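3-dehydroshikimate dehydratase (Pseudomonas putida, PDB 5HMQ) catalyses the metal-dependent dehydration of 3-dehydroshikimate to protocatechuate, a step in the breakdown of quinate and shikimate. Local coordinates at residues C[63-68]-C[80-85]; C[100-105]-C[135-140]; C[164-169]-C[187-192]. All coordinates share one frame; numbering follows the deposited sequence.

Interaction 1 (C[63-68]-C[80-85]); sequences QPFRDF and LDRAER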
loop_
_atom_site.group_PDB
_atom_site.type_symbol
_atom_site.label_atom_id
_atom_site.label_comp_id
_atom_site.label_asym_id
_atom_site.label_seq_id
_atom_site.Cartn_x
_atom_site.Cartn_y
_atom_site.Cartn_z
ATOM N N GLN C 63 19.126 -10.855 16.438
ATOM C CA GLN C 63 19.955 -10.097 15.503
ATOM C C GLN C 63 19.537 -8.626 15.458
ATOM O O GLN C 63 18.397 -8.295 15.786
ATOM C CB GLN C 63 19.874 -10.720 14.103
ATOM C CG GLN C 63 18.491 -10.674 13.468
ATOM C CD GLN C 63 18.480 -9.955 12.132
ATOM O OE1 GLN C 63 19.147 -8.937 11.957
ATOM N NE2 GLN C 63 17.723 -10.488 11.178
ATOM N N PRO C 64 20.462 -7.733 15.060
ATOM C CA PRO C 64 21.856 -8.011 14.709
ATOM C C PRO C 64 22.859 -7.533 15.755
ATOM O O PRO C 64 22.502 -6.780 16.662
ATOM C CB PRO C 64 22.027 -7.229 13.412
ATOM C CG PRO C 64 21.188 -5.991 13.646
ATOM C CD PRO C 64 20.066 -6.386 14.607
ATOM N N PHE C 65 24.106 -7.978 15.620
ATOM C CA PHE C 65 25.220 -7.517 16.443
ATOM C C PHE C 65 26.294 -6.987 15.501
ATOM O O PHE C 65 26.933 -7.762 14.782
ATOM C CB PHE C 65 25.752 -8.643 17.329
ATOM C CG PHE C 65 26.705 -8.177 18.394
ATOM C CD1 PHE C 65 28.044 -7.972 18.105
ATOM C CD2 PHE C 65 26.257 -7.925 19.679
ATOM C CE1 PHE C 65 28.923 -7.542 19.083
ATOM C CE2 PHE C 65 27.129 -7.490 20.661
ATOM C CZ PHE C 65 28.464 -7.299 20.361
ATOM N N ARG C 66 26.489 -5.671 15.505
ATOM C CA ARG C 66 27.273 -4.998 14.482
ATOM C C ARG C 66 28.683 -4.699 14.975
ATOM O O ARG C 66 28.922 -4.540 16.175
ATOM C CB ARG C 66 26.597 -3.690 14.064
ATOM C CG ARG C 66 25.170 -3.853 13.571
ATOM C CD ARG C 66 24.511 -2.503 13.322
ATOM N NE ARG C 66 23.100 -2.644 12.973
ATOM C CZ ARG C 66 22.644 -2.854 11.743
ATOM N NH1 ARG C 66 23.490 -2.956 10.728
ATOM N NH2 ARG C 66 21.341 -2.972 11.533
ATOM N N ASP C 67 29.611 -4.617 14.020
ATOM C CA ASP C 67 30.968 -4.118 14.225
ATOM C C ASP C 67 31.641 -4.646 15.487
ATOM O O ASP C 67 31.809 -3.903 16.459
ATOM C CB ASP C 67 30.955 -2.587 14.261
ATOM C CG ASP C 67 30.198 -1.987 13.093
ATOM O OD1 ASP C 67 30.274 -2.551 11.981
ATOM O OD2 ASP C 67 29.521 -0.956 13.290
ATOM N N PHE C 68 32.043 -5.918 15.483
ATOM C CA PHE C 68 32.810 -6.488 16.586
ATOM C C PHE C 68 34.258 -6.729 16.176
ATOM O O PHE C 68 35.165 -6.099 16.723
ATOM C CB PHE C 68 32.177 -7.782 17.095
ATOM C CG PHE C 68 32.963 -8.433 18.197
ATOM C CD1 PHE C 68 32.813 -8.022 19.512
ATOM C CD2 PHE C 68 33.875 -9.439 17.914
ATOM C CE1 PHE C 68 33.546 -8.614 20.524
ATOM C CE2 PHE C 68 34.612 -10.031 18.919
ATOM C CZ PHE C 68 34.447 -9.620 20.227
ATOM N N LEU C 80 33.102 -6.462 24.214
ATOM C CA LEU C 80 32.756 -7.694 24.917
ATOM C C LEU C 80 31.660 -7.453 25.950
ATOM O O LEU C 80 30.764 -8.287 26.120
ATOM C CB LEU C 80 34.003 -8.280 25.578
ATOM C CG LEU C 80 35.093 -8.766 24.620
ATOM C CD1 LEU C 80 36.368 -9.088 25.369
ATOM C CD2 LEU C 80 34.601 -9.990 23.867
ATOM N N ASP C 81 31.710 -6.306 26.637
ATOM C CA ASP C 81 30.634 -5.931 27.550
ATOM C C ASP C 81 29.303 -5.825 26.821
ATOM O O ASP C 81 28.261 -6.238 27.346
ATOM C CB ASP C 81 30.978 -4.605 28.228
ATOM C CG ASP C 81 32.156 -4.721 29.176
ATOM O OD1 ASP C 81 32.965 -5.656 29.021
ATOM O OD2 ASP C 81 32.306 -3.828 30.038
ATOM N N ARG C 82 29.321 -5.277 25.605
ATOM C CA ARG C 82 28.111 -5.228 24.794
ATOM C C ARG C 82 27.649 -6.629 24.412
ATOM O O ARG C 82 26.448 -6.922 24.435
ATOM C CB ARG C 82 28.359 -4.357 23.559
ATOM C CG ARG C 82 27.211 -4.289 22.567
ATOM C CD ARG C 82 27.419 -3.148 21.575
ATOM N NE ARG C 82 28.655 -3.283 20.806
ATOM C CZ ARG C 82 28.720 -3.740 19.561
ATOM N NH1 ARG C 82 27.618 -4.121 18.930
ATOM N NH2 ARG C 82 29.893 -3.818 18.945
ATOM N N ALA C 83 28.590 -7.515 24.070
ATOM C CA ALA C 83 28.228 -8.896 23.762
ATOM C C ALA C 83 27.591 -9.586 24.961
ATOM O O ALA C 83 26.601 -10.314 24.813
ATOM C CB ALA C 83 29.460 -9.668 23.291
ATOM N N GLU C 84 28.136 -9.363 26.160
ATOM C CA GLU C 84 27.581 -10.004 27.351
ATOM C C GLU C 84 26.167 -9.513 27.638
ATOM O O GLU C 84 25.315 -10.289 28.089
ATOM C CB GLU C 84 28.488 -9.760 28.557
ATOM C CG GLU C 84 29.842 -10.456 28.481
ATOM C CD GLU C 84 29.733 -11.967 28.613
ATOM O OE1 GLU C 84 28.822 -12.437 29.325
ATOM O OE2 GLU C 84 30.565 -12.684 28.015
ATOM N N ARG C 85 25.899 -8.226 27.393
ATOM C CA ARG C 85 24.540 -7.715 27.554
ATOM C C ARG C 85 23.581 -8.376 26.572
ATOM O O ARG C 85 22.431 -8.668 26.917
ATOM C CB ARG C 85 24.518 -6.195 27.393
ATOM C CG ARG C 85 25.230 -5.446 28.512
ATOM C CD ARG C 85 24.883 -3.961 28.510
ATOM N NE ARG C 85 25.197 -3.318 27.237
ATOM C CZ ARG C 85 26.377 -2.787 26.935
ATOM N NH1 ARG C 85 27.367 -2.821 27.818
ATOM N NH2 ARG C 85 26.567 -2.224 25.749
#

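Interaction 2 (C[100-105]-C[135-140]); sequences VCSNVQ and YEALAW. With MG (magnesium ion), chain K.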
loop_
_atom_site.group_PDB
_atom_site.type_symbol
_atom_site.label_atom_id
_atom_site.label_comp_id
_atom_site.label_asym_id
_atom_site.label_seq_id
_atom_site.Cartn_x
_atom_site.Cartn_y
_atom_site.Cartn_z
ATOM N N VAL C 100 26.110 -12.055 14.031
ATOM C CA VAL C 100 27.134 -11.020 14.021
ATOM C C VAL C 100 27.427 -10.703 12.562
ATOM O O VAL C 100 27.921 -11.563 11.821
ATOM C CB VAL C 100 28.404 -11.458 14.764
ATOM C CG1 VAL C 100 29.524 -10.450 14.550
ATOM C CG2 VAL C 100 28.119 -11.639 16.248
ATOM N N CYS C 101 27.112 -9.483 12.139
ATOM C CA CYS C 101 27.369 -9.074 10.767
ATOM C C CYS C 101 28.717 -8.370 10.682
ATOM O O CYS C 101 29.136 -7.668 11.607
ATOM C CB CYS C 101 26.252 -8.171 10.238
ATOM S SG CYS C 101 25.749 -6.831 11.336
ATOM N N SER C 102 29.397 -8.574 9.557
ATOM C CA SER C 102 30.781 -8.142 9.426
ATOM C C SER C 102 30.911 -6.634 9.613
ATOM O O SER C 102 29.985 -5.866 9.342
ATOM C CB SER C 102 31.335 -8.559 8.061
ATOM O OG SER C 102 30.531 -8.064 7.004
ATOM N N ASN C 103 32.083 -6.222 10.093
ATOM C CA ASN C 103 32.324 -4.829 10.444
ATOM C C ASN C 103 32.217 -3.931 9.217
ATOM O O ASN C 103 32.663 -4.286 8.124
ATOM C CB ASN C 103 33.710 -4.686 11.078
ATOM C CG ASN C 103 33.806 -3.500 12.016
ATOM O OD1 ASN C 103 33.326 -2.409 11.707
ATOM N ND2 ASN C 103 34.443 -3.703 13.163
ATOM N N VAL C 104 31.628 -2.754 9.408
ATOM C CA VAL C 104 31.510 -1.767 8.340
ATOM C C VAL C 104 32.265 -0.480 8.634
ATOM O O VAL C 104 32.349 0.382 7.745
ATOM C CB VAL C 104 30.032 -1.444 8.027
ATOM C CG1 VAL C 104 29.285 -2.708 7.635
ATOM C CG2 VAL C 104 29.368 -0.770 9.222
ATOM N N GLN C 105 32.817 -0.316 9.835
ATOM C CA GLN C 105 33.534 0.908 10.166
ATOM C C GLN C 105 34.734 1.090 9.243
ATOM O O GLN C 105 35.390 0.125 8.840
ATOM C CB GLN C 105 33.995 0.874 11.623
ATOM C CG GLN C 105 32.862 0.733 12.628
ATOM C CD GLN C 105 31.884 1.888 12.580
ATOM O OE1 GLN C 105 32.279 3.055 12.560
ATOM N NE2 GLN C 105 30.596 1.569 12.567
ATOM N N TYR C 135 28.210 -15.865 12.096
ATOM C CA TYR C 135 28.925 -14.770 11.452
ATOM C C TYR C 135 28.404 -14.589 10.030
ATOM O O TYR C 135 28.445 -15.526 9.226
ATOM C CB TYR C 135 30.428 -15.052 11.454
ATOM C CG TYR C 135 31.303 -13.894 11.025
ATOM C CD1 TYR C 135 31.038 -12.596 11.449
ATOM C CD2 TYR C 135 32.414 -14.105 10.220
ATOM C CE1 TYR C 135 31.848 -11.539 11.064
ATOM C CE2 TYR C 135 33.227 -13.058 9.830
ATOM C CZ TYR C 135 32.942 -11.777 10.256
ATOM O OH TYR C 135 33.756 -10.737 9.866
ATOM N N GLU C 136 27.913 -13.387 9.728
ATOM C CA GLU C 136 27.342 -13.058 8.427
ATOM C C GLU C 136 28.149 -11.942 7.782
ATOM O O GLU C 136 28.466 -10.943 8.436
ATOM C CB GLU C 136 25.879 -12.619 8.555
ATOM C CG GLU C 136 25.255 -12.152 7.244
ATOM C CD GLU C 136 24.007 -11.316 7.452
ATOM O OE1 GLU C 136 22.949 -11.663 6.884
ATOM O OE2 GLU C 136 24.083 -10.320 8.202
ATOM N N ALA C 137 28.475 -12.109 6.504
ATOM C CA ALA C 137 29.152 -11.072 5.736
ATOM C C ALA C 137 28.119 -10.136 5.121
ATOM O O ALA C 137 27.228 -10.580 4.388
ATOM C CB ALA C 137 30.025 -11.681 4.640
ATOM N N LEU C 138 28.225 -8.851 5.433
ATOM C CA LEU C 138 27.485 -7.843 4.693
ATOM C C LEU C 138 28.189 -7.580 3.370
ATOM O O LEU C 138 29.419 -7.523 3.311
ATOM C CB LEU C 138 27.372 -6.551 5.501
ATOM C CG LEU C 138 26.686 -6.677 6.863
ATOM C CD1 LEU C 138 26.707 -5.345 7.599
ATOM C CD2 LEU C 138 25.262 -7.185 6.710
ATOM N N ALA C 139 27.402 -7.430 2.301
ATOM C CA ALA C 139 27.979 -7.188 0.982
ATOM C C ALA C 139 28.821 -5.918 0.936
ATOM O O ALA C 139 29.647 -5.771 0.032
ATOM C CB ALA C 139 26.876 -7.119 -0.073
ATOM N N TRP C 140 28.634 -5.004 1.889
ATOM C CA TRP C 140 29.417 -3.779 1.976
ATOM C C TRP C 140 30.367 -3.781 3.171
ATOM O O TRP C 140 30.761 -2.712 3.647
ATOM C CB TRP C 140 28.490 -2.564 2.038
ATOM C CG TRP C 140 27.456 -2.668 3.113
ATOM C CD1 TRP C 140 27.556 -2.210 4.394
ATOM C CD2 TRP C 140 26.162 -3.273 3.002
ATOM N NE1 TRP C 140 26.404 -2.492 5.088
ATOM C CE2 TRP C 140 25.534 -3.149 4.257
ATOM C CE3 TRP C 140 25.475 -3.911 1.963
ATOM C CZ2 TRP C 140 24.247 -3.630 4.500
ATOM C CZ3 TRP C 140 24.200 -4.392 2.205
ATOM C CH2 TRP C 140 23.598 -4.247 3.466
HETATM MG MG MG K . 21.042 -10.958 6.559
HETATM O O HOH W 1 21.043 -10.471 8.528
HETATM O O HOH W 2 21.572 -9.084 6.208
#

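Interaction 3 (C[164-169]-C[187-192]); sequences VILDSF and DKIFFV. With MG (magnesium ion), chain K.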
loop_
_atom_site.group_PDB
_atom_site.type_symbol
_atom_site.label_atom_id
_atom_site.label_comp_id
_atom_site.label_asym_id
_atom_site.label_seq_id
_atom_site.Cartn_x
_atom_site.Cartn_y
_atom_site.Cartn_z
ATOM N N VAL C 164 28.747 -20.211 10.542
ATOM C CA VAL C 164 28.504 -19.364 9.381
ATOM C C VAL C 164 27.008 -19.114 9.251
ATOM O O VAL C 164 26.194 -20.029 9.434
ATOM C CB VAL C 164 29.072 -20.013 8.104
ATOM C CG1 VAL C 164 28.731 -19.177 6.875
ATOM C CG2 VAL C 164 30.578 -20.189 8.232
ATOM N N ILE C 165 26.643 -17.873 8.941
ATOM C CA ILE C 165 25.279 -17.520 8.567
ATOM C C ILE C 165 25.302 -17.055 7.119
ATOM O O ILE C 165 26.116 -16.201 6.750
ATOM C CB ILE C 165 24.687 -16.436 9.488
ATOM C CG1 ILE C 165 24.374 -17.026 10.867
ATOM C CG2 ILE C 165 23.438 -15.822 8.860
ATOM C CD1 ILE C 165 23.546 -16.118 11.754
ATOM N N LEU C 166 24.418 -17.625 6.301
ATOM C CA LEU C 166 24.359 -17.334 4.877
ATOM C C LEU C 166 23.121 -16.505 4.562
ATOM O O LEU C 166 22.028 -16.784 5.064
ATOM C CB LEU C 166 24.347 -18.623 4.049
ATOM C CG LEU C 166 25.569 -19.534 4.181
ATOM C CD1 LEU C 166 25.333 -20.863 3.478
ATOM C CD2 LEU C 166 26.811 -18.850 3.632
ATOM N N ASP C 167 23.304 -15.498 3.709
ATOM C CA ASP C 167 22.248 -14.574 3.312
ATOM C C ASP C 167 22.261 -14.488 1.793
ATOM O O ASP C 167 23.240 -14.012 1.208
ATOM C CB ASP C 167 22.465 -13.194 3.948
ATOM C CG ASP C 167 21.366 -12.196 3.612
ATOM O OD1 ASP C 167 21.003 -12.054 2.424
ATOM O OD2 ASP C 167 20.867 -11.537 4.549
ATOM N N SER C 168 21.172 -14.935 1.162
ATOM C CA SER C 168 21.158 -15.055 -0.293
ATOM C C SER C 168 21.362 -13.711 -0.980
ATOM O O SER C 168 21.984 -13.654 -2.047
ATOM C CB SER C 168 19.852 -15.697 -0.762
ATOM O OG SER C 168 18.735 -14.893 -0.429
ATOM N N PHE C 169 20.868 -12.618 -0.395
ATOM C CA PHE C 169 21.049 -11.324 -1.044
ATOM C C PHE C 169 22.509 -10.893 -1.014
ATOM O O PHE C 169 23.056 -10.455 -2.031
ATOM C CB PHE C 169 20.172 -10.249 -0.399
ATOM C CG PHE C 169 20.317 -8.902 -1.055
ATOM C CD1 PHE C 169 21.345 -8.041 -0.698
ATOM C CD2 PHE C 169 19.448 -8.513 -2.061
ATOM C CE1 PHE C 169 21.497 -6.824 -1.323
ATOM C CE2 PHE C 169 19.590 -7.288 -2.683
ATOM C CZ PHE C 169 20.614 -6.442 -2.310
ATOM N N ASP C 187 27.469 -28.853 9.640
ATOM C CA ASP C 187 27.277 -28.429 11.020
ATOM C C ASP C 187 27.943 -27.094 11.338
ATOM O O ASP C 187 27.701 -26.546 12.419
ATOM C CB ASP C 187 27.801 -29.504 11.978
ATOM C CG ASP C 187 29.304 -29.692 11.881
ATOM O OD1 ASP C 187 29.878 -29.405 10.810
ATOM O OD2 ASP C 187 29.919 -30.115 12.881
ATOM N N LYS C 188 28.760 -26.556 10.433
ATOM C CA LYS C 188 29.344 -25.234 10.626
ATOM C C LYS C 188 28.488 -24.116 10.044
ATOM O O LYS C 188 28.818 -22.940 10.232
ATOM C CB LYS C 188 30.755 -25.178 10.026
ATOM C CG LYS C 188 31.747 -26.126 10.689
ATOM C CD LYS C 188 31.705 -26.030 12.216
ATOM C CE LYS C 188 32.161 -24.664 12.717
ATOM N NZ LYS C 188 32.031 -24.537 14.192
ATOM N N ILE C 189 27.416 -24.449 9.334
ATOM C CA ILE C 189 26.433 -23.470 8.892
ATOM C C ILE C 189 25.348 -23.403 9.958
ATOM O O ILE C 189 24.692 -24.410 10.247
ATOM C CB ILE C 189 25.844 -23.847 7.523
ATOM C CG1 ILE C 189 26.947 -23.920 6.466
ATOM C CG2 ILE C 189 24.772 -22.856 7.109
ATOM C CD1 ILE C 189 26.492 -24.523 5.150
ATOM N N PHE C 190 25.172 -22.228 10.562
ATOM C CA PHE C 190 24.231 -22.080 11.665
ATOM C C PHE C 190 22.871 -21.535 11.254
ATOM O O PHE C 190 21.891 -21.776 11.968
ATOM C CB PHE C 190 24.815 -21.167 12.751
ATOM C CG PHE C 190 25.866 -21.822 13.603
ATOM C CD1 PHE C 190 26.265 -23.130 13.363
ATOM C CD2 PHE C 190 26.442 -21.134 14.661
ATOM C CE1 PHE C 190 27.228 -23.733 14.154
ATOM C CE2 PHE C 190 27.405 -21.734 15.458
ATOM C CZ PHE C 190 27.801 -23.034 15.203
ATOM N N PHE C 191 22.775 -20.828 10.132
ATOM C CA PHE C 191 21.527 -20.154 9.801
ATOM C C PHE C 191 21.557 -19.739 8.339
ATOM O O PHE C 191 22.615 -19.402 7.800
ATOM C CB PHE C 191 21.311 -18.927 10.695
ATOM C CG PHE C 191 19.869 -18.611 10.954
ATOM C CD1 PHE C 191 19.180 -19.253 11.969
ATOM C CD2 PHE C 191 19.201 -17.677 10.183
ATOM C CE1 PHE C 191 17.853 -18.965 12.214
ATOM C CE2 PHE C 191 17.874 -17.383 10.423
ATOM C CZ PHE C 191 17.197 -18.031 11.438
ATOM N N VAL C 192 20.386 -19.757 7.708
ATOM C CA VAL C 192 20.240 -19.391 6.303
ATOM C C VAL C 192 19.100 -18.391 6.188
ATOM O O VAL C 192 17.972 -18.679 6.606
ATOM C CB VAL C 192 19.975 -20.615 5.409
ATOM C CG1 VAL C 192 19.666 -20.174 3.981
ATOM C CG2 VAL C 192 21.164 -21.561 5.430
HETATM MG MG MG K . 21.042 -10.958 6.559
HETATM O O HOH W 1 21.043 -10.471 8.528
HETATM O O HOH W 2 21.572 -9.084 6.208
#

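Interaction 1 (C[63-68]-C[80-85])
Strand 63-66 and helix 80-85 run nearly antiparallel, at 168°, their axes approaching to 10.5 Å. They belong to one beta-alpha-beta unit of the TIM barrel, in which the helix packs on the outside of its strand. Arg82 has the largest share of the contact. Its CG is anti to the backbone N (chi1 176°), and the chain bends at chi3, so the guanidinium turns flat onto the Phe65 ring. The planes are 7° apart and the centres 4.2 Å apart, a cation-pi stack. Arg82 CZ is displaced from the ring normal, while NH1 lies over the ring centre. Tyr350 of the second subunit makes another cation-pi contact with Arg82. Phe65 CG is also anti to its backbone N, which sends the ring to the helix. There Phe65 CE2 lies 3.6 Å from Ala83 CA. Further along, Leu80 CD2 meets the edge of the Phe68 ring, 3.7 Å from Phe68 CZ. Arg82 NH2 also donates to Asn79 OD1. Arg82 grips Arg66 O end-on: NH1 and NH2 both donate to it, at 3.1 and 3.0 Å, with that oxygen in the guanidinium plane.

Interaction 2 (C[100-105]-C[135-140])
Leu138 packs its CG against Cys101 CB at 3.7 Å, and its CD1 reaches Val104 CG1 at the same distance. Val104 CG1 also touches Trp140 CD1, with the two side chains alongside each other. Before these loop residues the chains form a parallel strand pair of the TIM barrel, Val100 beside Tyr135 and Cys101 beside Glu136. Glu136 N donates to Val100 O at 2.8 Å in an almost straight bond (173°), and Ser102 N donates to Glu136 O. Beyond the strands, the Ser102 side chain takes over. Its OG, set between the backbone N and the carbonyl carbon (chi1 56°), accepts from Leu138 N at 2.9 Å and is also hydrogen-bonded to Val144 O. Glu136 lies on the same sheet face as Cys101. Its extended chain carries OE1 to the catalytic magnesium, 2.1 Å away, which Asp167, Gln193, Glu241 and two waters also bind. Tyr135 points to the other face, with CD1 4.1 Å from Val100 CG1 and its OH hydrogen-bonded to Glu69 OE2. Tyr135 touches Val150 and Leu153 of helix 147-157. Trp140 touches helix 204-211, while helix 168-172 reaches Glu136 and Leu138 through His170.

Interaction 3 (C[164-169]-C[187-192])
The Phe190 ring has Asp187 O at its edge, in its plane, and Arg132 makes a cation-pi contact with the same ring. The Phe169 ring meets Trp207 edge to face. The Phe191 side chain leads away from strand 164-167 and touches Leu97 and Pro237; its CB makes the contact instead. That carbon lies alongside Ile165, 3.6 Å from Ile165 CG1, both side chains pointing the same way. Ile165 CD1 also lies against Phe191 CB.

The backbones form a parallel pair of TIM-barrel strands, 25° apart in direction. A beta bulge shifts the register by one between Val164 and Ile165. Val164 N donates to Lys188 O at 2.7 Å, and Phe190 N donates to Val164 O. Past the bulge, Leu166 N bonds to Phe191 O at 2.9 Å, nearly straight at 168°. On the face that holds Val164, Leu166 and Ile189, the Leu166 and Ile189 side chains cross obliquely, CD1 of Leu166 4.2 Å from CG2 of Ile189.

Asp167 ends the strand and binds the catalytic magnesium through OD2 at 2.1 Å. Its CG is anti to the backbone N (chi1 -178°), which puts the carboxylate beside the carbonyl carbon, where it meets the metal. Arg212 also donates to OD2, and this would probably ease the charge on the carboxylate. The other oxygen, OD1, takes a weak capping bond from Phe169 N, so the metal ligand is also the N-cap of helix 168-172.

Strand 132-136 lies beyond strand 162-167, and strand 238-240 lies beyond strand 189-194. Helix 147-157 covers Val164 and Leu166, while helix 222-231 packs on Leu166 and Val192.

From the N terminus, interaction 1 comes first: strand 58-66 leads through a short loop into helix 76-93, which folds back on it. Interaction 2 closes the longer loop holding helix 112-128, and interaction 3 closes the crossover through helix 168-172. The three follow in series; none nests in or crosses another. All three reach the parallel sheet of the TIM barrel; interaction 1 joins it to a helix. Interactions 1 and 2 meet at Asp67, which accepts from Val104 N and Gln105 NE2. Interactions 2 and 3 are joined by a probable hydrogen bond from Ile165 N to Tyr135 O. They share the magnesium and both waters; interaction 1 has no ligand of that metal and touches the second subunit.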